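Local coordinates for protein nisin leader peptide-processing serine protease NisP (Lactococcus lactis subsp. lactis, PDB 4MZD) that probably acts as a subtilisin-like serine endopeptidase that removes the leader peptide from the lantibiotic nisin, this chain carrying its subtilase domain, at residues A152-A157 against T356-G361; W73-V78 against L162-G167. All coordinates share one frame; numbering follows the deposited sequence.

Contact 1 of 2, residues A152-A157 against T356-G361; sequences AGQITA and TPKVSG
Pro357 shows how a proline in the first turn of a helix can serve as a packing surface: Gln154 and Ile155 of the neighbouring helix both pack against CB and CG of its ring. CB of Gln154 lies 3.5 Å from CG of Pro357, while CG1 of Ile155 meets CB of Pro357 at 3.4 Å, tighter than usual for two carbons, the two side chains crossing at about a right angle. With CG1 of Ile155 beside its own backbone N, CG2 is left to face Gly361, whose CA it approaches to 4.0 Å. Gln154 bends at chi2 (-65°), which lays its amide alongside Lys358. NZ of Lys358 then donates to OE1 of Gln154 at 2.7 Å, with a C=O...N angle of 158° and the donor tilted 21° from the carbonyl plane. Backbone oxygens of Pro311 and Phe354 also accept from this buried ammonium. The axes of these short helical segments approach to 7.9 Å. His147 opens the first helix and Ser353 lies just before the second, both predicted charge-relay residues, and the helices pack on the central subtilisin-like sheet, Ile155 over strand 95-100 and Pro357 over strand 200-210.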
loop_
_atom_site.group_PDB
_atom_site.type_symbol
_atom_site.label_atom_id
_atom_site.label_comp_id
_atom_site.label_asym_id
_atom_site.label_seq_id
_atom_site.Cartn_x
_atom_site.Cartn_y
_atom_site.Cartn_z
ATOM N N ALA A 152 -0.079 -1.218 -8.834
ATOM C CA ALA A 152 0.848 -0.581 -9.768
ATOM C C ALA A 152 0.173 0.506 -10.595
ATOM O O ALA A 152 0.764 1.563 -10.822
ATOM C CB ALA A 152 1.488 -1.609 -10.676
ATOM N N GLY A 153 -1.054 0.257 -11.043
ATOM C CA GLY A 153 -1.754 1.246 -11.839
ATOM C C GLY A 153 -1.931 2.562 -11.098
ATOM O O GLY A 153 -1.839 3.640 -11.701
ATOM N N GLN A 154 -2.184 2.483 -9.793
ATOM C CA GLN A 154 -2.355 3.687 -8.993
ATOM C C GLN A 154 -1.089 4.536 -8.954
ATOM O O GLN A 154 -1.165 5.759 -8.808
ATOM C CB GLN A 154 -2.779 3.332 -7.567
ATOM C CG GLN A 154 -4.142 2.688 -7.508
ATOM C CD GLN A 154 -5.206 3.647 -7.951
ATOM O OE1 GLN A 154 -5.473 4.634 -7.271
ATOM N NE2 GLN A 154 -5.782 3.402 -9.133
ATOM N N ILE A 155 0.071 3.888 -9.045
ATOM C CA ILE A 155 1.327 4.612 -9.073
ATOM C C ILE A 155 1.604 5.215 -10.448
ATOM O O ILE A 155 1.911 6.404 -10.549
ATOM C CB ILE A 155 2.523 3.706 -8.689
ATOM C CG1 ILE A 155 2.283 3.051 -7.326
ATOM C CG2 ILE A 155 3.815 4.505 -8.665
ATOM C CD1 ILE A 155 3.339 2.055 -6.926
ATOM N N THR A 156 1.501 4.397 -11.498
ATOM C CA THR A 156 2.200 4.696 -12.738
ATOM C C THR A 156 1.390 4.546 -14.024
ATOM O O THR A 156 1.927 4.791 -15.101
ATOM C CB THR A 156 3.477 3.827 -12.835
ATOM O OG1 THR A 156 4.337 4.359 -13.837
ATOM C CG2 THR A 156 3.151 2.363 -13.161
ATOM N N ALA A 157 0.124 4.142 -13.954
ATOM C CA ALA A 157 -0.624 3.947 -15.198
ATOM C C ALA A 157 -0.504 5.174 -16.087
ATOM O O ALA A 157 -0.610 6.317 -15.631
ATOM C CB ALA A 157 -2.076 3.626 -14.933
ATOM N N THR A 356 -2.318 3.852 -0.488
ATOM C CA THR A 356 -0.877 3.760 -0.291
ATOM C C THR A 356 -0.052 4.110 -1.542
ATOM O O THR A 356 0.836 4.951 -1.472
ATOM C CB THR A 356 -0.542 2.374 0.301
ATOM O OG1 THR A 356 -1.281 2.216 1.517
ATOM C CG2 THR A 356 0.928 2.237 0.627
ATOM N N PRO A 357 -0.365 3.505 -2.704
ATOM C CA PRO A 357 0.414 3.816 -3.911
ATOM C C PRO A 357 0.250 5.250 -4.393
ATOM O O PRO A 357 1.148 5.758 -5.076
ATOM C CB PRO A 357 -0.139 2.830 -4.955
ATOM C CG PRO A 357 -1.475 2.401 -4.410
ATOM C CD PRO A 357 -1.251 2.354 -2.928
ATOM N N LYS A 358 -0.875 5.887 -4.087
ATOM C CA LYS A 358 -1.025 7.295 -4.435
ATOM C C LYS A 358 0.028 8.110 -3.687
ATOM O O LYS A 358 0.674 8.991 -4.249
ATOM C CB LYS A 358 -2.428 7.805 -4.105
ATOM C CG LYS A 358 -3.544 7.162 -4.915
ATOM C CD LYS A 358 -4.876 7.831 -4.569
ATOM C CE LYS A 358 -6.025 7.459 -5.496
ATOM N NZ LYS A 358 -6.590 6.108 -5.246
ATOM N N VAL A 359 0.211 7.802 -2.405
ATOM C CA VAL A 359 1.232 8.461 -1.613
ATOM C C VAL A 359 2.637 8.089 -2.105
ATOM O O VAL A 359 3.500 8.960 -2.242
ATOM C CB VAL A 359 1.043 8.146 -0.117
ATOM C CG1 VAL A 359 2.159 8.770 0.709
ATOM C CG2 VAL A 359 -0.322 8.656 0.347
ATOM N N SER A 360 2.877 6.809 -2.383
ATOM C CA SER A 360 4.200 6.396 -2.863
ATOM C C SER A 360 4.603 7.114 -4.145
ATOM O O SER A 360 5.725 7.602 -4.271
ATOM C CB SER A 360 4.244 4.893 -3.111
ATOM O OG SER A 360 4.120 4.204 -1.891
ATOM N N GLY A 361 3.695 7.157 -5.114
ATOM C CA GLY A 361 4.003 7.821 -6.366
ATOM C C GLY A 361 4.243 9.309 -6.179
ATOM O O GLY A 361 5.135 9.884 -6.800
#

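Contact 2 of 2, residues W73-V78 against L162-G167; sequences WDMKYV and LGVAPG
Met75 reaches from helix 73-79 against the loop at Leu162 to Val164, an instance of a flexible thioether fitting itself to a loop past Gly163, where only backbone is met. The closest packing is at its sulfur: SD of Met75 lies 3.4 Å from CG1 of Val164, the two side chains crossing at about a right angle. SD of Met75 also comes within 3.8 Å of atom C of Gly163, where the lack of a side chain leaves the peptide chain itself as the packing surface. The chain of Met75 gets there by two bends, chi2 55° and chi3 76°, which fold the terminal methyl back against the loop. As a result CG and CE both approach O of Leu162, CE of Met75 standing 3.5 Å from that oxygen.

Away from the sulfur the fit is looser. Val78, one turn farther along the helix, adds a single touch of CG2 on CG1 of Val164 at 4.1 Å, and the isobutyl end of Leu162 leads away from the helix. The touching residues are all buried, while the partly exposed residues of both segments, on the solvent side, lie off the contact.

The chemistry is therefore that of apolar contact laid against polar backbone. The two carbonyls beside the thioether are satisfied by others, O of Leu162 by the side-chain amide of Gln72 and O of Gly163 by the hydroxyl of Tyr85. With no hydrogen bond between the two segments themselves, shape and dispersion carry the contact, and those two carbonyl oxygens find their partners in residues outside it.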
loop_
_atom_site.group_PDB
_atom_site.type_symbol
_atom_site.label_atom_id
_atom_site.label_comp_id
_atom_site.label_asym_id
_atom_site.label_seq_id
_atom_site.Cartn_x
_atom_site.Cartn_y
_atom_site.Cartn_z
ATOM N N TRP A 73 -12.526 9.375 -10.058
ATOM C CA TRP A 73 -12.839 10.379 -9.036
ATOM C C TRP A 73 -11.717 10.466 -8.002
ATOM O O TRP A 73 -11.431 11.538 -7.459
ATOM C CB TRP A 73 -14.174 10.051 -8.331
ATOM C CG TRP A 73 -14.178 8.718 -7.621
ATOM C CD1 TRP A 73 -14.590 7.524 -8.128
ATOM C CD2 TRP A 73 -13.734 8.453 -6.284
ATOM N NE1 TRP A 73 -14.427 6.525 -7.197
ATOM C CE2 TRP A 73 -13.909 7.071 -6.055
ATOM C CE3 TRP A 73 -13.212 9.249 -5.257
ATOM C CZ2 TRP A 73 -13.558 6.462 -4.848
ATOM C CZ3 TRP A 73 -12.863 8.639 -4.054
ATOM C CH2 TRP A 73 -13.039 7.260 -3.866
ATOM N N ASP A 74 -11.107 9.319 -7.708
ATOM C CA ASP A 74 -10.099 9.210 -6.663
ATOM C C ASP A 74 -8.790 9.894 -7.070
ATOM O O ASP A 74 -8.100 10.495 -6.241
ATOM C CB ASP A 74 -9.871 7.732 -6.330
ATOM C CG ASP A 74 -9.411 6.923 -7.532
ATOM O OD1 ASP A 74 -10.028 7.045 -8.614
ATOM O OD2 ASP A 74 -8.422 6.167 -7.396
ATOM N N MET A 75 -8.457 9.800 -8.355
ATOM C CA MET A 75 -7.275 10.455 -8.897
ATOM C C MET A 75 -7.531 11.954 -9.048
ATOM O O MET A 75 -6.660 12.771 -8.769
ATOM C CB MET A 75 -6.886 9.813 -10.236
ATOM C CG MET A 75 -5.409 9.769 -10.548
ATOM S SD MET A 75 -4.400 8.974 -9.263
ATOM C CE MET A 75 -4.648 7.202 -9.404
ATOM N N LYS A 76 -8.734 12.321 -9.477
ATOM C CA LYS A 76 -9.084 13.737 -9.545
ATOM C C LYS A 76 -8.926 14.383 -8.170
ATOM O O LYS A 76 -8.479 15.526 -8.048
ATOM C CB LYS A 76 -10.519 13.926 -10.040
ATOM C CG LYS A 76 -10.757 13.509 -11.476
ATOM C CD LYS A 76 -12.210 13.757 -11.841
ATOM C CE LYS A 76 -12.556 13.234 -13.220
ATOM N NZ LYS A 76 -13.955 13.618 -13.555
ATOM N N TYR A 77 -9.298 13.643 -7.132
ATOM C CA TYR A 77 -9.267 14.173 -5.776
ATOM C C TYR A 77 -7.855 14.611 -5.355
ATOM O O TYR A 77 -7.668 15.679 -4.777
ATOM C CB TYR A 77 -9.820 13.133 -4.800
ATOM C CG TYR A 77 -10.031 13.655 -3.403
ATOM C CD1 TYR A 77 -11.267 14.142 -3.005
ATOM C CD2 TYR A 77 -8.997 13.652 -2.475
ATOM C CE1 TYR A 77 -11.462 14.617 -1.720
ATOM C CE2 TYR A 77 -9.181 14.123 -1.198
ATOM C CZ TYR A 77 -10.417 14.606 -0.823
ATOM O OH TYR A 77 -10.594 15.080 0.456
ATOM N N VAL A 78 -6.856 13.788 -5.644
ATOM C CA VAL A 78 -5.500 14.088 -5.178
ATOM C C VAL A 78 -4.655 14.930 -6.140
ATOM O O VAL A 78 -3.606 15.453 -5.743
ATOM C CB VAL A 78 -4.712 12.812 -4.785
ATOM C CG1 VAL A 78 -5.404 12.094 -3.639
ATOM C CG2 VAL A 78 -4.533 11.882 -5.978
ATOM N N LEU A 162 -4.888 6.972 -15.600
ATOM C CA LEU A 162 -3.657 7.608 -15.144
ATOM C C LEU A 162 -3.420 7.312 -13.671
ATOM O O LEU A 162 -4.340 7.394 -12.843
ATOM C CB LEU A 162 -3.738 9.124 -15.320
ATOM C CG LEU A 162 -3.799 9.581 -16.774
ATOM C CD1 LEU A 162 -4.082 11.070 -16.852
ATOM C CD2 LEU A 162 -2.524 9.231 -17.525
ATOM N N GLY A 163 -2.180 6.980 -13.339
ATOM C CA GLY A 163 -1.752 6.904 -11.957
ATOM C C GLY A 163 -1.398 8.280 -11.424
ATOM O O GLY A 163 -1.568 9.287 -12.124
ATOM N N VAL A 164 -0.896 8.349 -10.195
ATOM C CA VAL A 164 -0.503 9.641 -9.650
ATOM C C VAL A 164 0.742 10.194 -10.335
ATOM O O VAL A 164 0.949 11.409 -10.359
ATOM C CB VAL A 164 -0.250 9.601 -8.123
ATOM C CG1 VAL A 164 -1.555 9.416 -7.363
ATOM C CG2 VAL A 164 0.808 8.561 -7.753
ATOM N N ALA A 165 1.584 9.296 -10.851
ATOM C CA ALA A 165 2.857 9.668 -11.455
ATOM C C ALA A 165 2.991 8.879 -12.755
ATOM O O ALA A 165 3.768 7.918 -12.842
ATOM C CB ALA A 165 4.004 9.357 -10.501
ATOM N N PRO A 166 2.189 9.249 -13.765
ATOM C CA PRO A 166 2.127 8.419 -14.971
ATOM C C PRO A 166 3.501 8.151 -15.576
ATOM O O PRO A 166 4.271 9.076 -15.837
ATOM C CB PRO A 166 1.254 9.250 -15.920
ATOM C CG PRO A 166 0.379 10.044 -14.990
ATOM C CD PRO A 166 1.287 10.411 -13.850
ATOM N N GLY A 167 3.796 6.874 -15.783
ATOM C CA GLY A 167 5.028 6.460 -16.416
ATOM C C GLY A 167 6.251 6.402 -15.514
ATOM O O GLY A 167 7.327 6.019 -15.971
#

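From the N terminus, the chain passes through helix 73-79, the helix of residues 147-156, the loop 162-167 and finally helix 356-370. Contact 2 closes a loop of 83 residues that takes in strand 95-100; contact 1 closes a longer one of 198 residues. Because their segments alternate, the two closures cross and do not nest. Their centres lie about 8 Å apart, and Asp74 joins them directly through its salt bridge to Lys358. Backbone hydrogen bonds between 152-157 and 162-167, such as Ala157 with Gly163, complete the connection. Together the contacts tie helix 73-79, the first modelled helix, through loop 162-167 and Lys358 to the two helices on the central sheet.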